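Side-chain contacts in major capsid protein P2 (PDB 2VVF), which forms the outer protein shell of the marine, lipid-containing bacteriophage PM2 as the double jelly-roll major capsid protein, a homotrimer: residues Q101-L106 and G227-S232; K45-E50 and V81-V86; Y210-L215 and T220-L225; V109-C114 and G262-N267; A173-K178 and V185-D190. One frame throughout, in Å; residues are numbered along the deposited sequence.

Contact 1 of 5, residues Q101-L106 and G227-S232; sequences QRMFAL and GDVYQS. With CA (calcium ion), chain G.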
# COMPACT_ATOMS: atom_id res chain seq x y z
N GLN A 101 6.26 -8.77 9.19
CA GLN A 101 6.45 -7.45 9.79
C GLN A 101 6.59 -7.55 11.31
O GLN A 101 7.49 -6.96 11.90
CB GLN A 101 5.29 -6.52 9.45
CG GLN A 101 5.00 -6.40 7.96
CD GLN A 101 3.60 -5.90 7.68
OE1 GLN A 101 2.85 -5.57 8.60
NE2 GLN A 101 3.24 -5.84 6.41
N ARG A 102 5.68 -8.30 11.93
CA ARG A 102 5.68 -8.47 13.38
C ARG A 102 6.89 -9.26 13.88
O ARG A 102 7.25 -9.18 15.05
CB ARG A 102 4.39 -9.15 13.83
CG ARG A 102 3.12 -8.44 13.39
CD ARG A 102 1.89 -9.32 13.60
NE ARG A 102 0.67 -8.53 13.75
CZ ARG A 102 -0.55 -9.04 13.74
NH1 ARG A 102 -1.60 -8.25 13.88
NH2 ARG A 102 -0.72 -10.35 13.59
N MET A 103 7.51 -10.02 12.98
CA MET A 103 8.67 -10.83 13.34
C MET A 103 9.85 -9.99 13.82
O MET A 103 10.82 -10.52 14.37
CB MET A 103 9.08 -11.72 12.17
CG MET A 103 10.55 -11.68 11.83
SD MET A 103 10.97 -12.81 10.48
CE MET A 103 12.18 -11.84 9.59
N PHE A 104 9.76 -8.68 13.63
CA PHE A 104 10.84 -7.78 14.05
C PHE A 104 10.55 -7.09 15.38
O PHE A 104 11.38 -6.35 15.89
CB PHE A 104 11.10 -6.73 12.97
CG PHE A 104 11.76 -7.28 11.74
CD1 PHE A 104 13.14 -7.33 11.63
CD2 PHE A 104 11.00 -7.76 10.68
CE1 PHE A 104 13.75 -7.84 10.50
CE2 PHE A 104 11.60 -8.27 9.55
CZ PHE A 104 12.98 -8.31 9.46
N ALA A 105 9.36 -7.34 15.93
CA ALA A 105 8.97 -6.75 17.20
C ALA A 105 9.98 -7.05 18.30
O ALA A 105 10.63 -8.10 18.29
CB ALA A 105 7.58 -7.22 17.60
N LEU A 106 10.12 -6.13 19.25
CA LEU A 106 11.06 -6.29 20.34
C LEU A 106 10.49 -7.11 21.50
O LEU A 106 9.94 -6.56 22.45
CB LEU A 106 11.53 -4.93 20.86
CG LEU A 106 12.46 -4.95 22.07
CD1 LEU A 106 13.66 -5.85 21.81
CD2 LEU A 106 12.91 -3.53 22.41
N GLY A 227 10.63 -5.62 0.06
CA GLY A 227 10.09 -5.92 1.38
C GLY A 227 10.35 -7.37 1.73
O GLY A 227 9.98 -7.84 2.80
N ASP A 228 10.99 -8.09 0.81
CA ASP A 228 11.31 -9.50 1.01
C ASP A 228 12.61 -9.63 1.79
O ASP A 228 13.67 -9.20 1.33
CB ASP A 228 11.43 -10.21 -0.34
CG ASP A 228 11.67 -11.70 -0.18
OD1 ASP A 228 11.54 -12.21 0.95
OD2 ASP A 228 12.01 -12.36 -1.19
N VAL A 229 12.52 -10.23 2.98
CA VAL A 229 13.69 -10.41 3.84
C VAL A 229 14.75 -11.31 3.21
O VAL A 229 15.93 -11.21 3.54
CB VAL A 229 13.28 -10.91 5.24
CG1 VAL A 229 12.78 -12.35 5.17
CG2 VAL A 229 14.44 -10.79 6.21
N TYR A 230 14.31 -12.19 2.31
CA TYR A 230 15.21 -13.13 1.65
C TYR A 230 16.04 -12.48 0.55
O TYR A 230 16.86 -13.14 -0.09
CB TYR A 230 14.42 -14.30 1.07
CG TYR A 230 13.89 -15.26 2.10
CD1 TYR A 230 14.72 -16.22 2.67
CD2 TYR A 230 12.56 -15.22 2.50
CE1 TYR A 230 14.24 -17.11 3.62
CE2 TYR A 230 12.07 -16.10 3.44
CZ TYR A 230 12.91 -17.05 4.00
OH TYR A 230 12.43 -17.93 4.93
N GLN A 231 15.82 -11.20 0.32
CA GLN A 231 16.55 -10.47 -0.71
C GLN A 231 17.77 -9.80 -0.08
O GLN A 231 18.68 -9.37 -0.77
CB GLN A 231 15.65 -9.41 -1.36
CG GLN A 231 14.73 -9.94 -2.45
CD GLN A 231 15.18 -11.28 -3.01
OE1 GLN A 231 16.18 -11.37 -3.72
NE2 GLN A 231 14.42 -12.33 -2.71
N SER A 232 17.76 -9.73 1.25
CA SER A 232 18.86 -9.12 1.98
C SER A 232 20.12 -9.98 1.88
O SER A 232 20.06 -11.15 1.52
CB SER A 232 18.48 -8.93 3.45
OG SER A 232 18.26 -10.17 4.09
CA CA G . 11.52 -10.29 17.38
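M103 and F104 meet V229 in a small apolar contact between the two jelly rolls of the double jelly-roll chain. Residues 101-106 belong to the N-terminal family domain, and 227-232 to the C-terminal one. One methyl of V229, CG2, does all the touching. M103 reaches it tip to tip, with CE 4.2 Å from CG2. The F104 ring meets the same methyl at its edge, near the ring plane, with CZ 4.3 Å from V229 CG2. V229 CG2 lies anti to the valine backbone N, and this turns it toward both partners. No hydrogen bond crosses between the segments. M261 of strand 252-263 packs on both F104 and V229 and extends the apolar patch.

Each side is held by its own turn. M103 and F104 are the middle residues of a type I beta turn from R102 to A105, which follows helix 97-102. V229 opens a short 3-10 segment. Just before it, D228 forms an Asx turn: OD1 accepts from Y230 N at 3.1 Å, from above the carboxylate plane. D228 OD2 takes the Q231 NE2 bond at 2.8 Å. The same OD2 forms a salt bridge with R102 of the second subunit, so the turn also serves the trimer interface. V229 O accepts from both S232 N and S232 OG.

The last residue of the beta turn, A105, binds the calcium ion through its carbonyl. The carbonyl oxygens of P141 and W143 bind the same ion, and A105 O lies 2.5 Å from the calcium.

Contact 2 of 5, residues K45-E50 and V81-V86; sequences KNVRVE and VSFHFV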
# COMPACT_ATOMS: atom_id res chain seq x y z
N LYS A 45 21.77 12.97 21.72
CA LYS A 45 22.89 12.20 21.20
C LYS A 45 23.08 10.80 21.77
O LYS A 45 22.51 10.44 22.79
CB LYS A 45 24.19 13.00 21.32
CG LYS A 45 24.03 14.48 21.03
CD LYS A 45 25.18 15.29 21.61
CE LYS A 45 25.16 15.25 23.13
NZ LYS A 45 26.40 15.83 23.72
N ASN A 46 23.92 10.02 21.08
CA ASN A 46 24.26 8.67 21.49
C ASN A 46 23.07 7.83 21.95
O ASN A 46 23.02 7.38 23.09
CB ASN A 46 25.37 8.68 22.54
CG ASN A 46 26.51 9.60 22.17
OD1 ASN A 46 27.01 9.57 21.04
ND2 ASN A 46 26.93 10.45 23.11
N VAL A 47 22.13 7.60 21.04
CA VAL A 47 20.96 6.79 21.34
C VAL A 47 21.33 5.32 21.19
O VAL A 47 21.71 4.88 20.11
CB VAL A 47 19.77 7.18 20.46
CG1 VAL A 47 18.52 6.41 20.88
CG2 VAL A 47 19.53 8.68 20.52
N ARG A 48 21.23 4.57 22.28
CA ARG A 48 21.57 3.16 22.25
C ARG A 48 20.45 2.28 22.80
O ARG A 48 19.94 2.52 23.89
CB ARG A 48 22.86 2.90 23.04
CG ARG A 48 23.85 4.06 23.03
CD ARG A 48 24.78 4.00 24.24
NE ARG A 48 24.19 4.64 25.42
CZ ARG A 48 24.45 5.89 25.80
NH1 ARG A 48 25.29 6.64 25.11
NH2 ARG A 48 23.87 6.38 26.89
N VAL A 49 20.10 1.26 22.02
CA VAL A 49 19.09 0.29 22.43
C VAL A 49 19.86 -0.90 23.00
O VAL A 49 20.61 -1.56 22.27
CB VAL A 49 18.19 -0.12 21.25
CG1 VAL A 49 17.23 -1.21 21.67
CG2 VAL A 49 17.44 1.09 20.72
N GLU A 50 19.72 -1.14 24.29
CA GLU A 50 20.45 -2.22 24.94
C GLU A 50 19.57 -3.33 25.51
O GLU A 50 18.60 -3.07 26.21
CB GLU A 50 21.37 -1.67 26.04
CG GLU A 50 22.24 -0.51 25.58
CD GLU A 50 23.17 -0.03 26.68
OE1 GLU A 50 22.92 -0.36 27.85
OE2 GLU A 50 24.14 0.69 26.36
N VAL A 81 8.90 11.12 17.71
CA VAL A 81 9.72 10.22 16.92
C VAL A 81 9.50 8.80 17.43
O VAL A 81 9.57 8.54 18.63
CB VAL A 81 11.21 10.62 16.94
CG1 VAL A 81 11.82 10.38 18.31
CG2 VAL A 81 11.98 9.88 15.86
N SER A 82 9.17 7.89 16.52
CA SER A 82 8.86 6.52 16.90
C SER A 82 9.97 5.52 16.60
O SER A 82 10.72 5.66 15.64
CB SER A 82 7.56 6.06 16.23
OG SER A 82 6.50 6.95 16.51
N PHE A 83 10.04 4.49 17.44
CA PHE A 83 11.00 3.41 17.27
C PHE A 83 10.20 2.26 16.68
O PHE A 83 9.48 1.57 17.40
CB PHE A 83 11.58 2.98 18.62
CG PHE A 83 12.60 3.93 19.18
CD1 PHE A 83 13.95 3.67 19.07
CD2 PHE A 83 12.20 5.08 19.85
CE1 PHE A 83 14.89 4.54 19.59
CE2 PHE A 83 13.13 5.95 20.37
CZ PHE A 83 14.48 5.68 20.25
N HIS A 84 10.30 2.07 15.37
CA HIS A 84 9.57 1.01 14.70
C HIS A 84 10.33 -0.31 14.73
O HIS A 84 11.18 -0.57 13.87
CB HIS A 84 9.27 1.40 13.25
CG HIS A 84 8.28 2.51 13.12
ND1 HIS A 84 6.92 2.29 12.98
CD2 HIS A 84 8.45 3.85 13.08
CE1 HIS A 84 6.30 3.45 12.88
NE2 HIS A 84 7.20 4.42 12.94
N PHE A 85 10.03 -1.15 15.72
CA PHE A 85 10.67 -2.45 15.81
C PHE A 85 10.02 -3.36 14.78
O PHE A 85 10.71 -4.03 14.01
CB PHE A 85 10.54 -3.01 17.23
CG PHE A 85 11.24 -2.17 18.26
CD1 PHE A 85 12.62 -2.11 18.30
CD2 PHE A 85 10.51 -1.38 19.13
CE1 PHE A 85 13.26 -1.31 19.22
CE2 PHE A 85 11.15 -0.58 20.06
CZ PHE A 85 12.53 -0.54 20.10
N VAL A 86 8.70 -3.30 14.72
CA VAL A 86 7.96 -4.04 13.71
C VAL A 86 8.14 -3.27 12.41
O VAL A 86 7.93 -2.05 12.37
CB VAL A 86 6.46 -4.13 14.09
CG1 VAL A 86 5.62 -4.47 12.86
CG2 VAL A 86 6.25 -5.15 15.20
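V47 and V49 pack on the ring of F83, and the contact is wholly apolar. V47 and F83 approach from opposite directions. V47 CG1 sits at the ring edge, near its plane, 4.2 Å from F83 CZ. This methyl is anti to the V47 backbone N (chi1 -175°). V49 adds CG2, which lies 4.4 Å from F83 CE1 and approaches the ring obliquely. The two valines are on the same face of their strand, two residues apart, so one ring serves both.

No polar bond joins the two segments. Their backbones are too far apart for strand pairing: the CA atoms of V49 and F83 are 10.1 Å apart. Each strand instead bonds to neighbours in its own sheet. V47 pairs with Y59 and R48 with K117 through the backbone.

Other apolar groups enlarge the patch. F118 packs on V47, I116 on F83, and L65 of helix 63-71 also touches F83. On strand 80-84, S82 OG bonds to D33 and to Y205 of the third subunit.

Strand 44-51 and strand 80-84 belong to different antiparallel sheets. Side chains meeting across facing sheets in this way form the hydrophobic core of a jelly-roll beta sandwich, here the N-terminal one.

Contact 3 of 5, residues Y210-L215 and T220-L225; sequences YGKAVL and TIDFML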
# COMPACT_ATOMS: atom_id res chain seq x y z
N TYR A 210 10.54 2.24 -5.43
CA TYR A 210 9.96 1.31 -4.47
C TYR A 210 9.32 1.98 -3.26
O TYR A 210 9.16 1.37 -2.20
CB TYR A 210 10.99 0.26 -4.05
CG TYR A 210 11.33 -0.71 -5.16
CD1 TYR A 210 10.59 -1.87 -5.33
CD2 TYR A 210 12.32 -0.42 -6.08
CE1 TYR A 210 10.86 -2.74 -6.37
CE2 TYR A 210 12.60 -1.28 -7.12
CZ TYR A 210 11.87 -2.45 -7.26
OH TYR A 210 12.15 -3.31 -8.29
N GLY A 211 8.92 3.24 -3.43
CA GLY A 211 8.24 3.99 -2.38
C GLY A 211 9.15 4.53 -1.28
O GLY A 211 8.67 4.95 -0.22
N LYS A 212 10.46 4.54 -1.53
CA LYS A 212 11.41 5.05 -0.55
C LYS A 212 11.75 6.51 -0.82
O LYS A 212 11.67 6.97 -1.96
CB LYS A 212 12.69 4.21 -0.54
CG LYS A 212 12.46 2.71 -0.45
CD LYS A 212 11.94 2.31 0.92
CE LYS A 212 11.61 0.83 0.97
NZ LYS A 212 10.73 0.48 2.12
N ALA A 213 12.15 7.22 0.22
CA ALA A 213 12.53 8.62 0.09
C ALA A 213 14.05 8.73 0.16
O ALA A 213 14.68 8.14 1.03
CB ALA A 213 11.89 9.45 1.20
N VAL A 214 14.63 9.47 -0.78
CA VAL A 214 16.07 9.66 -0.81
C VAL A 214 16.52 10.65 0.26
O VAL A 214 15.99 11.76 0.35
CB VAL A 214 16.55 10.08 -2.21
CG1 VAL A 214 18.06 10.26 -2.23
CG2 VAL A 214 16.12 9.05 -3.26
N LEU A 215 17.48 10.23 1.08
CA LEU A 215 17.99 11.08 2.15
C LEU A 215 19.13 11.96 1.65
O LEU A 215 19.94 11.52 0.83
CB LEU A 215 18.47 10.23 3.33
CG LEU A 215 17.44 9.28 3.95
CD1 LEU A 215 18.07 8.45 5.06
CD2 LEU A 215 16.23 10.05 4.46
N THR A 220 22.07 5.22 -0.36
CA THR A 220 21.47 4.03 0.24
C THR A 220 21.48 2.82 -0.67
O THR A 220 21.04 2.88 -1.83
CB THR A 220 20.05 4.32 0.76
OG1 THR A 220 20.12 5.24 1.86
CG2 THR A 220 19.37 3.04 1.20
N ILE A 221 21.97 1.70 -0.14
CA ILE A 221 21.98 0.44 -0.86
C ILE A 221 20.96 -0.47 -0.18
O ILE A 221 21.29 -1.22 0.74
CB ILE A 221 23.38 -0.20 -0.87
CG1 ILE A 221 24.32 0.61 -1.77
CG2 ILE A 221 23.30 -1.65 -1.34
CD1 ILE A 221 25.76 0.14 -1.72
N ASP A 222 19.71 -0.36 -0.62
CA ASP A 222 18.61 -1.14 -0.06
C ASP A 222 18.57 -2.55 -0.63
O ASP A 222 18.37 -2.73 -1.83
CB ASP A 222 17.29 -0.42 -0.34
CG ASP A 222 16.24 -0.70 0.72
OD1 ASP A 222 16.22 -1.82 1.26
OD2 ASP A 222 15.43 0.21 1.00
N PHE A 223 18.75 -3.54 0.23
CA PHE A 223 18.73 -4.94 -0.19
C PHE A 223 17.35 -5.56 0.03
O PHE A 223 17.15 -6.76 -0.21
CB PHE A 223 19.78 -5.75 0.57
CG PHE A 223 21.20 -5.33 0.28
CD1 PHE A 223 21.74 -5.51 -0.98
CD2 PHE A 223 21.99 -4.79 1.28
CE1 PHE A 223 23.05 -5.13 -1.24
CE2 PHE A 223 23.29 -4.41 1.02
CZ PHE A 223 23.82 -4.58 -0.24
N MET A 224 16.40 -4.76 0.49
CA MET A 224 15.04 -5.23 0.75
C MET A 224 14.01 -4.30 0.12
O MET A 224 12.97 -4.02 0.72
CB MET A 224 14.79 -5.34 2.25
CG MET A 224 15.57 -6.45 2.94
SD MET A 224 14.87 -6.90 4.54
CE MET A 224 14.59 -5.27 5.25
N LEU A 225 14.29 -3.83 -1.09
CA LEU A 225 13.40 -2.92 -1.79
C LEU A 225 11.98 -3.46 -1.97
O LEU A 225 11.01 -2.70 -1.90
CB LEU A 225 14.00 -2.52 -3.15
CG LEU A 225 15.16 -1.51 -3.09
CD1 LEU A 225 15.93 -1.49 -4.40
CD2 LEU A 225 14.64 -0.12 -2.75
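The chain turns back between Y210 and L225, whose CA atoms lie 6.1 Å apart, with G211 at positive phi as the C-prime residue of a Schellman motif. L225 crosses Y210 at about a right angle. Its CB lies over one face of the ring, a CH-pi contact 4.0 Å from the centroid and 18° off the normal. L225 CD2 reaches back to Y210 CB at 3.9 Å. L225 O also lies close to the ring, 3.6 Å from Y210 CD1. The phenol OH bonds to R2 and Q134 of the second subunit, so the hydroxyl ties this turn to a neighbouring subunit of the trimer.

K212 bends at chi2 (-70°) and lays its chain across D222, with CE 3.9 Å from OD2. Their charged atoms stay apart, K212 NZ being 4.8 Å from D222 OD2. K212 NZ bonds instead to H72, and D222 OD2 makes a salt bridge with R71. The opposite charges may still attract weakly. D222 OD1 accepts from M224 N at 3.0 Å, on the anti side of the carboxylate.

The two motifs are a Schellman motif ending helix 200-209 and an Asx turn leaving strand 218-222, in the C-terminal jelly roll.

Contact 4 of 5, residues V109-C114 and G262-N267; sequences VGLTTC and GVWSRN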
# COMPACT_ATOMS: atom_id res chain seq x y z
N VAL A 109 10.82 -11.41 26.56
CA VAL A 109 10.82 -12.64 27.34
C VAL A 109 12.21 -13.25 27.49
O VAL A 109 12.90 -13.48 26.50
CB VAL A 109 9.81 -13.66 26.79
CG1 VAL A 109 10.10 -15.04 27.35
CG2 VAL A 109 8.39 -13.23 27.10
N GLY A 110 12.61 -13.51 28.73
CA GLY A 110 13.92 -14.10 29.02
C GLY A 110 14.98 -13.03 29.26
O GLY A 110 16.11 -13.33 29.65
N LEU A 111 14.60 -11.77 29.02
CA LEU A 111 15.51 -10.64 29.20
C LEU A 111 15.61 -10.23 30.66
O LEU A 111 14.69 -10.44 31.44
CB LEU A 111 15.03 -9.45 28.36
CG LEU A 111 15.43 -9.45 26.89
CD1 LEU A 111 15.11 -8.33 26.26
CD2 LEU A 111 16.75 -9.30 26.72
N THR A 112 16.73 -9.61 31.02
CA THR A 112 16.94 -9.12 32.37
C THR A 112 16.78 -7.60 32.38
O THR A 112 16.30 -7.02 33.35
CB THR A 112 18.32 -9.54 32.93
OG1 THR A 112 18.40 -10.97 32.96
CG2 THR A 112 18.51 -8.99 34.34
N THR A 113 17.17 -6.98 31.27
CA THR A 113 17.04 -5.54 31.12
C THR A 113 16.84 -5.12 29.66
O THR A 113 17.47 -5.66 28.75
CB THR A 113 18.22 -4.78 31.76
OG1 THR A 113 19.42 -5.01 31.00
CG2 THR A 113 18.43 -5.22 33.19
N CYS A 114 15.96 -4.14 29.46
CA CYS A 114 15.69 -3.58 28.15
C CYS A 114 15.74 -2.07 28.31
O CYS A 114 14.91 -1.48 29.01
CB CYS A 114 14.32 -4.03 27.63
SG CYS A 114 14.20 -4.05 25.82
N GLY A 262 19.16 -10.49 12.53
CA GLY A 262 19.44 -11.83 13.02
C GLY A 262 18.71 -12.08 14.34
O GLY A 262 18.18 -11.17 14.94
N VAL A 263 18.68 -13.34 14.76
CA VAL A 263 18.06 -13.76 16.01
C VAL A 263 18.99 -13.31 17.12
O VAL A 263 20.15 -13.72 17.19
CB VAL A 263 17.83 -15.29 16.06
CG1 VAL A 263 17.30 -15.73 17.40
CG2 VAL A 263 16.93 -15.76 14.92
N TRP A 264 18.47 -12.44 17.97
CA TRP A 264 19.24 -11.91 19.07
C TRP A 264 19.77 -13.02 19.98
O TRP A 264 19.04 -13.94 20.35
CB TRP A 264 18.43 -10.90 19.88
CG TRP A 264 19.25 -10.20 20.92
CD1 TRP A 264 20.05 -9.11 20.74
CD2 TRP A 264 19.38 -10.57 22.30
NE1 TRP A 264 20.65 -8.76 21.93
CE2 TRP A 264 20.26 -9.64 22.90
CE3 TRP A 264 18.83 -11.58 23.09
CZ2 TRP A 264 20.60 -9.70 24.25
CZ3 TRP A 264 19.17 -11.63 24.43
CH2 TRP A 264 20.04 -10.70 25.00
N SER A 265 21.04 -12.91 20.33
CA SER A 265 21.68 -13.88 21.21
C SER A 265 22.41 -13.16 22.33
O SER A 265 23.06 -12.13 22.11
CB SER A 265 22.65 -14.76 20.42
OG SER A 265 23.35 -15.65 21.28
N ARG A 266 22.30 -13.71 23.54
CA ARG A 266 22.93 -13.13 24.73
C ARG A 266 24.43 -12.97 24.56
O ARG A 266 25.06 -12.15 25.23
CB ARG A 266 22.64 -14.01 25.95
CG ARG A 266 21.20 -13.97 26.42
CD ARG A 266 21.04 -14.68 27.76
NE ARG A 266 19.67 -14.63 28.25
CZ ARG A 266 18.94 -15.70 28.55
NH1 ARG A 266 17.70 -15.56 29.00
NH2 ARG A 266 19.45 -16.91 28.40
N ASN A 267 25.02 -13.77 23.67
CA ASN A 267 26.45 -13.71 23.43
C ASN A 267 26.74 -13.53 21.95
O ASN A 267 27.77 -13.98 21.45
CB ASN A 267 27.14 -14.98 23.94
CG ASN A 267 26.49 -15.53 25.20
OD1 ASN A 267 25.26 -15.52 25.33
ND2 ASN A 267 27.31 -16.02 26.12
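L111 and W264 bring the two jelly rolls of the double jelly-roll fold together beside the calcium site. The two side chains cross obliquely. L111 places one methyl, CD2, against the six-membered ring of the indole. The distance is 4.0 Å to W264 CH2 and 4.1 Å to W264 CZ3. W264 has CG anti to its own backbone N (chi1 -173°), which sends the indole toward the 109-114 loop. The benzene end of the indole thus carries the contact. P141, whose carbonyl oxygen binds the calcium ion, packs on both L111 and W264. L51 of strand 44-51 also packs on L111 and W264.

R266 lies nearer the surface. Its chain is extended from CG to NE and reaches across to the loop. Only its guanidinium end meets the other segment, and it does so edge-on to the carbonyl of G110. D52 is close to the same arginine, but the ion pair with NE is long and weak. D52 also holds the loop itself, since its OD1 accepts from T112 N and T113 N.

G110 has positive phi (92°), a conformation readily taken by glycine. The segments share one hydrogen bond: R266 NH1 donates to G110 O at 2.8 Å, with the oxygen in the guanidinium plane and the donor tilted 27° from the carbonyl plane.

Contact 5 of 5, residues A173-K178 and V185-D190; sequences AAIHIK and VEFQID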
# COMPACT_ATOMS: atom_id res chain seq x y z
N ALA A 173 20.21 -5.75 5.72
CA ALA A 173 19.03 -5.20 5.06
C ALA A 173 19.41 -4.04 4.15
O ALA A 173 18.90 -3.93 3.04
CB ALA A 173 18.01 -4.76 6.10
N ALA A 174 20.31 -3.18 4.63
CA ALA A 174 20.73 -2.03 3.85
C ALA A 174 22.02 -1.41 4.36
O ALA A 174 22.45 -1.67 5.48
CB ALA A 174 19.62 -0.99 3.81
N ILE A 175 22.63 -0.58 3.52
CA ILE A 175 23.85 0.13 3.87
C ILE A 175 23.68 1.58 3.46
O ILE A 175 23.32 1.87 2.31
CB ILE A 175 25.09 -0.50 3.19
CG1 ILE A 175 25.29 -1.93 3.67
CG2 ILE A 175 26.33 0.34 3.47
CD1 ILE A 175 26.19 -2.75 2.76
N HIS A 176 23.88 2.50 4.39
CA HIS A 176 23.73 3.92 4.10
C HIS A 176 25.04 4.67 4.22
O HIS A 176 25.61 4.77 5.31
CB HIS A 176 22.68 4.55 5.03
CG HIS A 176 21.42 3.76 5.14
ND1 HIS A 176 20.36 3.93 4.26
CD2 HIS A 176 21.03 2.80 6.01
CE1 HIS A 176 19.39 3.10 4.59
NE2 HIS A 176 19.77 2.41 5.65
N ILE A 177 25.52 5.19 3.10
CA ILE A 177 26.77 5.95 3.07
C ILE A 177 26.46 7.43 3.24
O ILE A 177 25.90 8.07 2.34
CB ILE A 177 27.57 5.68 1.79
CG1 ILE A 177 27.93 4.20 1.69
CG2 ILE A 177 28.81 6.56 1.74
CD1 ILE A 177 27.88 3.65 0.28
N LYS A 178 26.80 7.98 4.40
CA LYS A 178 26.55 9.38 4.68
C LYS A 178 27.74 10.25 4.31
O LYS A 178 28.67 10.42 5.09
CB LYS A 178 26.19 9.57 6.16
CG LYS A 178 24.93 8.84 6.59
CD LYS A 178 24.10 9.68 7.54
CE LYS A 178 24.52 9.44 8.99
NZ LYS A 178 23.84 10.38 9.92
N VAL A 185 28.47 4.12 -6.57
CA VAL A 185 28.92 3.06 -5.68
C VAL A 185 28.73 1.70 -6.33
O VAL A 185 27.85 1.52 -7.16
CB VAL A 185 28.20 3.13 -4.31
CG1 VAL A 185 28.65 1.98 -3.41
CG2 VAL A 185 28.46 4.48 -3.64
N GLU A 186 29.57 0.75 -5.94
CA GLU A 186 29.51 -0.60 -6.46
C GLU A 186 29.60 -1.57 -5.30
O GLU A 186 30.42 -1.38 -4.39
CB GLU A 186 30.66 -0.84 -7.44
CG GLU A 186 30.77 -2.26 -7.96
CD GLU A 186 31.97 -2.45 -8.87
OE1 GLU A 186 32.23 -1.56 -9.71
OE2 GLU A 186 32.66 -3.49 -8.75
N PHE A 187 28.75 -2.58 -5.29
CA PHE A 187 28.77 -3.57 -4.22
C PHE A 187 29.03 -4.96 -4.77
O PHE A 187 28.40 -5.39 -5.74
CB PHE A 187 27.45 -3.55 -3.44
CG PHE A 187 27.39 -4.58 -2.34
CD1 PHE A 187 28.03 -4.36 -1.13
CD2 PHE A 187 26.70 -5.77 -2.53
CE1 PHE A 187 27.98 -5.30 -0.12
CE2 PHE A 187 26.65 -6.71 -1.52
CZ PHE A 187 27.28 -6.48 -0.32
N GLN A 188 29.97 -5.67 -4.16
CA GLN A 188 30.30 -7.02 -4.60
C GLN A 188 30.62 -7.96 -3.45
O GLN A 188 31.08 -7.54 -2.39
CB GLN A 188 31.44 -6.99 -5.61
CG GLN A 188 32.70 -6.32 -5.10
CD GLN A 188 33.86 -6.48 -6.06
OE1 GLN A 188 33.97 -5.74 -7.05
NE2 GLN A 188 34.73 -7.45 -5.79
N ILE A 189 30.37 -9.25 -3.68
CA ILE A 189 30.64 -10.28 -2.70
C ILE A 189 31.36 -11.42 -3.40
O ILE A 189 30.79 -12.07 -4.28
CB ILE A 189 29.34 -10.78 -2.03
CG1 ILE A 189 28.65 -9.63 -1.29
CG2 ILE A 189 29.64 -11.92 -1.07
CD1 ILE A 189 27.27 -9.98 -0.79
N ASP A 190 32.62 -11.64 -3.04
CA ASP A 190 33.41 -12.70 -3.65
C ASP A 190 33.58 -12.47 -5.15
O ASP A 190 33.44 -13.40 -5.95
CB ASP A 190 32.76 -14.07 -3.40
CG ASP A 190 32.85 -14.50 -1.95
OD1 ASP A 190 33.75 -14.01 -1.24
OD2 ASP A 190 32.02 -15.33 -1.52
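I177 carries CG1 anti to its carbonyl carbon (chi1 -61°), which sends CD1 across to V185. On the other strand, F187 has CG anti to the backbone N (chi1 178°), which swings the ring toward I175. I175 meets this ring with its CD1.

I177 and V185 reach toward each other tip to tip. I177 CD1 touches both methyls of the valine, at 4.0 Å from V185 CG2 and 4.1 Å from V185 CG1. It therefore sits across the fork of the valine. I175 makes the second contact, with CD1 4.2 Å from F187 CE1. This methyl approaches the ring obliquely.

The four side chains are buried, and no hydrogen bond joins the segments. The backbones stay well apart, with 9.5 Å between the CA atoms of I177 and V185 and 10.2 Å between those of I175 and F187. The contact is thus made by side chains alone. The pairs I175-F187 and I177-V185 follow one another along the strands, which run antiparallel across the gap.

This is part of the core of the C-terminal jelly roll, where two sheets face each other. L244 of strand 242-248 packs on I177 and F187. I256 of strand 252-263 packs on I175 and I177. The ring of F187 meets that of F223 with planes at about 55°, and M1 of the second subunit also packs on F187. Strand 171-178 pairs with strands 218-222 and 252-263, while strand 182-189 lies between strands 242-248 and 192-199 in the facing sheet.

Contacts 2 and 5 lie in the cores of the N-terminal and C-terminal jelly rolls, with centres about 23 Å apart. Contacts 1 and 4 join the two halves near the calcium ion, and their centres are about 18 Å apart. Contact 1 supplies A105 to the metal. In contact 4 the side chain of W264 is about 7 Å from the bound calcium ion. Contacts 1 and 4 touch through L106 CD2 and C114 SG, 3.7 Å apart. Contact 3 lies about 12 Å from contact 5, centre to centre. T220 OG1 and H176 ND1 join them, 2.7 Å apart, as a hydrogen bond. Contacts 1, 3 and 5 all touch the second subunit. Contacts 3 and 4 are farthest apart, with centres about 29 Å away from each other.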